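Local atomic coordinates of CalG4 (Micromonospora echinospora, PDB entry 3IA7), a protein that has the GT-B fold, with two Rossmann-like domains, and here carries calcium ions between its two subunits. Residues D45-K48 / E53-L56. Residues are numbered along the deposited sequence; the frame is centred on the assembly and turned at random.
Sequences DEVK and EVVL. With CA (calcium ion), chain C.
Val54 pushes its CG2 methyl into the angle between Val47 and Lys48, neighbours on helix 41-49. Val47 supplies one wall, its CG1 lying 3.6 Å from Val54 CG2, and the two branched side chains cross at about a right angle. That methyl of Val47 sits anti to the backbone N (chi1 163°), the rotation that presents it to the strand. Beta-branching suits Val54 to a strand; at Val47, buried on the helix, it is the compact apolar bulk that fits, packed also on Tyr37 and on Val18 and Leu22 of helix 15-30. Lys48 forms the second wall with its hydrocarbon chain alone. Its CG lies 3.7 Å from Val54 CG2, and because the chain is extended beyond CG, CE also passes 3.7 Å from Val54 CB; NZ is carried on past the valine. A long aliphatic chain ending in a charge fits this exposed border.

The packing seats the helix of a right-handed beta-alpha-beta crossover against strand 53-56, which pairs in parallel with strand 34-39 and is an outermost strand of the N-terminal Rossmann-like sheet. Meanwhile Glu46 grips the calcium ion with both carboxylate oxygens, hard, negatively charged donors that suit this metal, OE1 at 2.6 Å and OE2 at 2.5 Å from it. Leu42 O and, from the second subunit, Gln225 and His297 join it, while a calcium-bound water is also held by Asp45 N and OD2. The helix thus divides its chemistry: dispersion and hydrophobic burial secure it to the strand, whereas calcium coordination, largely electrostatic, links Glu46 to the second subunit.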
# COMPACT_ATOMS: atom_id res chain seq x y z
N ASP A 45 -5.10 3.22 16.13
CA ASP A 45 -4.35 2.00 15.77
C ASP A 45 -3.62 2.13 14.43
O ASP A 45 -2.44 1.77 14.31
CB ASP A 45 -5.20 0.76 15.89
CG ASP A 45 -5.67 0.54 17.33
OD1 ASP A 45 -4.81 0.22 18.18
OD2 ASP A 45 -6.84 0.79 17.61
N GLU A 46 -4.32 2.72 13.47
CA GLU A 46 -3.81 2.88 12.12
C GLU A 46 -2.57 3.84 12.12
O GLU A 46 -1.55 3.60 11.45
CB GLU A 46 -4.93 3.45 11.26
CG GLU A 46 -6.05 2.45 11.00
CD GLU A 46 -7.19 2.48 12.02
OE1 GLU A 46 -6.98 2.90 13.19
OE2 GLU A 46 -8.29 1.99 11.67
N VAL A 47 -2.68 4.90 12.89
CA VAL A 47 -1.63 5.91 12.97
C VAL A 47 -0.38 5.35 13.71
O VAL A 47 0.75 5.62 13.33
CB VAL A 47 -2.25 7.15 13.65
CG1 VAL A 47 -1.21 8.03 14.13
CG2 VAL A 47 -3.25 7.88 12.63
N LYS A 48 -0.62 4.56 14.76
CA LYS A 48 0.44 3.91 15.50
C LYS A 48 1.19 2.95 14.63
O LYS A 48 2.41 2.88 14.69
CB LYS A 48 -0.12 3.17 16.71
CG LYS A 48 -0.49 4.20 17.79
CD LYS A 48 -1.20 3.56 18.96
CE LYS A 48 -1.52 4.65 19.96
NZ LYS A 48 -1.84 4.03 21.25
N GLU A 53 3.33 8.27 17.51
CA GLU A 53 2.71 8.30 18.83
C GLU A 53 1.41 9.08 18.71
O GLU A 53 1.40 10.08 17.99
CB GLU A 53 3.58 9.11 19.81
CG GLU A 53 4.90 8.50 20.19
CD GLU A 53 5.69 9.43 21.11
OE1 GLU A 53 6.88 9.70 20.81
OE2 GLU A 53 5.09 9.93 22.09
N VAL A 54 0.38 8.72 19.46
CA VAL A 54 -0.96 9.33 19.28
C VAL A 54 -1.29 10.27 20.47
O VAL A 54 -1.03 9.93 21.63
CB VAL A 54 -2.03 8.24 19.09
CG1 VAL A 54 -3.51 8.77 19.29
CG2 VAL A 54 -1.91 7.62 17.68
N VAL A 55 -1.86 11.42 20.14
CA VAL A 55 -2.51 12.32 21.08
C VAL A 55 -3.99 12.24 20.70
O VAL A 55 -4.39 12.63 19.57
CB VAL A 55 -2.00 13.77 20.91
CG1 VAL A 55 -2.97 14.77 21.67
CG2 VAL A 55 -0.55 13.88 21.43
N LEU A 56 -4.82 11.74 21.61
CA LEU A 56 -6.27 11.62 21.31
C LEU A 56 -7.02 12.93 21.50
O LEU A 56 -6.72 13.71 22.43
CB LEU A 56 -6.95 10.58 22.23
CG LEU A 56 -6.40 9.16 22.09
CD1 LEU A 56 -7.06 8.30 23.19
CD2 LEU A 56 -6.72 8.63 20.72
CA CA C . -9.24 1.94 13.98
O HOH W 1 -8.13 2.53 16.06
O HOH W 2 -10.91 1.32 15.63